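Side-chain contacts in oligopeptide-binding protein oppA (Lactococcus lactis, PDB 3DRF), which binds oligopeptides as the receptor of the OppABCDF ABC transporter, which takes up peptides and is essential for growth in milk: residues 90-93 / 94-97; 505-508 / 509-512. One frame throughout, in Å; residues are numbered along the deposited sequence.

Contact 1 (90-93 / 94-97); sequences ALDK and ESKT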
loop_
_atom_site.group_PDB
_atom_site.type_symbol
_atom_site.label_atom_id
_atom_site.label_comp_id
_atom_site.label_asym_id
_atom_site.label_seq_id
_atom_site.Cartn_x
_atom_site.Cartn_y
_atom_site.Cartn_z
ATOM N N ALA A 90 -15.012 -10.284 -17.263
ATOM C CA ALA A 90 -16.481 -10.459 -17.190
ATOM C C ALA A 90 -16.855 -11.258 -15.950
ATOM O O ALA A 90 -16.369 -12.329 -15.733
ATOM C CB ALA A 90 -16.962 -11.201 -18.397
ATOM N N LEU A 91 -17.740 -10.729 -15.133
ATOM C CA LEU A 91 -18.272 -11.423 -13.962
ATOM C C LEU A 91 -19.536 -12.180 -14.295
ATOM O O LEU A 91 -20.380 -11.658 -14.937
ATOM C CB LEU A 91 -18.556 -10.397 -12.831
ATOM C CG LEU A 91 -17.393 -9.445 -12.440
ATOM C CD1 LEU A 91 -17.858 -8.539 -11.326
ATOM C CD2 LEU A 91 -16.142 -10.267 -11.946
ATOM N N ASP A 92 -19.650 -13.398 -13.839
ATOM C CA ASP A 92 -20.897 -14.175 -13.887
ATOM C C ASP A 92 -21.284 -14.542 -12.469
ATOM O O ASP A 92 -20.763 -15.397 -11.870
ATOM C CB ASP A 92 -20.709 -15.420 -14.770
ATOM C CG ASP A 92 -21.940 -16.290 -14.844
ATOM O OD1 ASP A 92 -22.858 -16.179 -14.079
ATOM O OD2 ASP A 92 -21.903 -17.130 -15.745
ATOM N N LYS A 93 -22.212 -13.756 -11.960
ATOM C CA LYS A 93 -22.653 -13.890 -10.558
ATOM C C LYS A 93 -23.445 -15.178 -10.249
ATOM O O LYS A 93 -23.531 -15.583 -9.174
ATOM C CB LYS A 93 -23.408 -12.612 -10.056
ATOM C CG LYS A 93 -24.800 -12.444 -10.713
ATOM C CD LYS A 93 -25.374 -11.073 -10.290
ATOM C CE LYS A 93 -26.685 -10.768 -10.936
ATOM N NZ LYS A 93 -27.800 -11.675 -10.559
ATOM N N GLU A 94 -24.002 -15.773 -11.283
ATOM C CA GLU A 94 -24.770 -17.049 -11.114
ATOM C C GLU A 94 -23.813 -18.241 -10.981
ATOM O O GLU A 94 -23.930 -19.000 -10.110
ATOM C CB GLU A 94 -25.755 -17.239 -12.287
ATOM C CG GLU A 94 -26.662 -16.044 -12.602
ATOM C CD GLU A 94 -27.390 -15.361 -11.443
ATOM O OE1 GLU A 94 -27.586 -15.926 -10.395
ATOM O OE2 GLU A 94 -27.719 -14.221 -11.696
ATOM N N SER A 95 -22.857 -18.320 -11.894
ATOM C CA SER A 95 -21.798 -19.320 -11.856
ATOM C C SER A 95 -20.746 -18.995 -10.770
ATOM O O SER A 95 -20.028 -19.877 -10.374
ATOM C CB SER A 95 -21.077 -19.416 -13.226
ATOM O OG SER A 95 -21.980 -19.909 -14.212
ATOM N N LYS A 96 -20.674 -17.741 -10.351
ATOM C CA LYS A 96 -19.681 -17.211 -9.371
ATOM C C LYS A 96 -18.253 -17.278 -9.938
ATOM O O LYS A 96 -17.397 -17.789 -9.341
ATOM C CB LYS A 96 -19.825 -17.918 -8.003
ATOM C CG LYS A 96 -21.273 -17.925 -7.490
ATOM C CD LYS A 96 -21.443 -18.460 -6.033
ATOM C CE LYS A 96 -22.908 -18.459 -5.634
ATOM N NZ LYS A 96 -23.038 -19.054 -4.258
ATOM N N THR A 97 -18.113 -16.738 -11.142
ATOM C CA THR A 97 -16.826 -16.743 -11.828
ATOM C C THR A 97 -16.452 -15.328 -12.343
ATOM O O THR A 97 -17.251 -14.453 -12.509
ATOM C CB THR A 97 -16.805 -17.745 -13.021
ATOM O OG1 THR A 97 -17.771 -17.311 -13.968
ATOM C CG2 THR A 97 -17.207 -19.164 -12.596
HETATM O O HOH W 1 -17.271 -15.145 -15.793
#
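D92 and S95 meet in an unusual way: both carboxylate oxygens of D92 are approached from above the carboxylate plane, each by a different donor of the same serine. S95 N donates to D92 OD1 across 3.1 Å in a nearly straight bond (175°), and S95 OG donates to D92 OD2 at 3.2 Å. D92 CG stands anti to the backbone N (chi1 179°), which swings the acid forward across the turn. There OD1 also takes a weak Asx-turn bond from E94 N, 3.0 Å away. The two bonds from S95, with the weak one from E94 N, fix the rotation of the carboxylate.

The example illustrates how an acidic side chain can brace the turn of a beta hairpin. Its backbone closes with a G1 beta bulge, K96 and T97 both facing D92. D92 N donates to T97 O at 2.9 Å, T97 N returns a bond to D92 O at 3.1 Å, and K96 N adds a weak one to the same carbonyl. K96 has the positive phi (65°) of the bulge position. K93 and E94 run side by side; a bend at the end of the lysine brings NZ to the syn side of E94 OE2, a salt bridge of 2.8 Å. A water donates to A90 O and is hydrogen-bonded to T97 OG1, and so spans the two arms.

The hairpin joins strand 87-92, at one edge of the sheet, to 97-102, whose other neighbour is strand 170-174; T97 touches K172 and Q174 there, K96 NZ pairs with E177, and L91 packs on M178, M182 and F190.

Contact 2 (505-508 / 509-512); sequences LNDI and DSAK
The carboxylate of D509 turns one face to I508: the methyl CG2 lies over that face, 3.5 Å from D509 OD1, with L505 O farther off over the same face and the I508 carbonyl carbon flanking OD1 obliquely. This is the exit of helix 499-508, where the chain leaves the last turn for the loop before helix 516-533. The oxygens of D509 look beyond the turn: OD1 forms a salt bridge with R519, and OD2 is hydrogen-bonded to the hydroxyls of Y189 and S480. Replacing this aspartate by an alanine takes away both oxygens, and would probably leave R519 without this carboxylate and the two hydroxyls without their shared partner.

The second flat group is the carbonyl of D507, which S510 grips twice from one face of its plane; S513 OG also bonds to this oxygen. S510 N stands well above the plane, 3.2 Å from D507 O, whereas S510 OG lies only 21° off it. One residue earlier, D509 N donates to N506 O at 3.1 Å, so successive i to i+3 bonds tighten the winding. The carboxylate of D507 passes S510 OG without bonding to it and uses OD1 for Y518. With chi1 at 75°, S510 holds its hydroxyl between the backbone N and the carbonyl carbon, where OG is within 2.9 Å of D507 O and also accepts a weak ST-turn bond from K512 N.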
loop_
_atom_site.group_PDB
_atom_site.type_symbol
_atom_site.label_atom_id
_atom_site.label_comp_id
_atom_site.label_asym_id
_atom_site.label_seq_id
_atom_site.Cartn_x
_atom_site.Cartn_y
_atom_site.Cartn_z
ATOM N N LEU A 505 -14.879 -7.088 8.917
ATOM C CA LEU A 505 -14.196 -7.141 7.605
ATOM C C LEU A 505 -14.999 -8.042 6.639
ATOM O O LEU A 505 -15.270 -7.657 5.523
ATOM C CB LEU A 505 -12.783 -7.721 7.727
ATOM C CG LEU A 505 -11.758 -6.710 8.360
ATOM C CD1 LEU A 505 -10.504 -7.477 8.725
ATOM C CD2 LEU A 505 -11.408 -5.510 7.475
ATOM N N ASN A 506 -15.424 -9.189 7.141
ATOM C CA ASN A 506 -16.192 -10.147 6.310
ATOM C C ASN A 506 -17.582 -9.567 5.969
ATOM O O ASN A 506 -18.024 -9.721 4.873
ATOM C CB ASN A 506 -16.302 -11.511 7.021
ATOM C CG ASN A 506 -14.957 -12.226 7.157
ATOM O OD1 ASN A 506 -13.983 -11.881 6.560
ATOM N ND2 ASN A 506 -14.972 -13.230 7.965
ATOM N N ASP A 507 -18.215 -8.912 6.938
ATOM C CA ASP A 507 -19.575 -8.339 6.697
ATOM C C ASP A 507 -19.555 -7.319 5.537
ATOM O O ASP A 507 -20.450 -7.298 4.741
ATOM C CB ASP A 507 -20.136 -7.770 8.013
ATOM C CG ASP A 507 -21.638 -7.616 7.984
ATOM O OD1 ASP A 507 -22.303 -8.480 7.440
ATOM O OD2 ASP A 507 -22.118 -6.684 8.544
ATOM N N ILE A 508 -18.508 -6.492 5.485
ATOM C CA ILE A 508 -18.328 -5.489 4.423
ATOM C C ILE A 508 -18.350 -6.116 3.018
ATOM O O ILE A 508 -18.826 -5.542 2.080
ATOM C CB ILE A 508 -17.037 -4.692 4.707
ATOM C CG1 ILE A 508 -17.315 -3.652 5.824
ATOM C CG2 ILE A 508 -16.479 -4.045 3.409
ATOM C CD1 ILE A 508 -15.998 -3.082 6.489
ATOM N N ASP A 509 -17.813 -7.321 2.946
ATOM C CA ASP A 509 -17.672 -8.002 1.636
ATOM C C ASP A 509 -18.639 -9.168 1.471
ATOM O O ASP A 509 -18.549 -9.890 0.556
ATOM C CB ASP A 509 -16.189 -8.476 1.387
ATOM C CG ASP A 509 -15.212 -7.330 1.226
ATOM O OD1 ASP A 509 -15.624 -6.258 0.875
ATOM O OD2 ASP A 509 -14.073 -7.558 1.512
ATOM N N SER A 510 -19.594 -9.302 2.374
ATOM C CA SER A 510 -20.578 -10.371 2.324
ATOM C C SER A 510 -21.645 -10.155 1.210
ATOM O O SER A 510 -21.784 -9.102 0.664
ATOM C CB SER A 510 -21.287 -10.485 3.698
ATOM O OG SER A 510 -22.216 -9.452 3.917
ATOM N N ALA A 511 -22.376 -11.250 0.971
ATOM C CA ALA A 511 -23.521 -11.231 0.035
ATOM C C ALA A 511 -24.571 -10.195 0.465
ATOM O O ALA A 511 -25.116 -9.575 -0.349
ATOM C CB ALA A 511 -24.156 -12.670 -0.075
ATOM N N LYS A 512 -24.717 -9.988 1.788
ATOM C CA LYS A 512 -25.658 -8.950 2.262
ATOM C C LYS A 512 -25.216 -7.543 1.834
ATOM O O LYS A 512 -26.012 -6.715 1.597
ATOM C CB LYS A 512 -25.800 -9.015 3.799
ATOM C CG LYS A 512 -26.541 -10.292 4.269
ATOM C CD LYS A 512 -26.551 -10.410 5.853
ATOM C CE LYS A 512 -27.039 -11.781 6.290
ATOM N NZ LYS A 512 -27.260 -11.866 7.756
#

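Contact 1 and contact 2 come in series along the chain, more than 400 residues apart, yet their centres are about 18 Å apart and their nearest atoms about 8 Å, without touching. They share no secondary structure: 90-97 turns the corner between strands 87-92 and 97-102 of a four-stranded antiparallel sheet, whereas 505-512 connects helices 499-508 and 516-533. A short piece of loop lies near both, since F190 touches L91 of contact 1 and its chain neighbour Y189 is bonded to D509 of contact 2. Together they show how distant parts of the sequence are gathered on one side of this peptide receptor's centre.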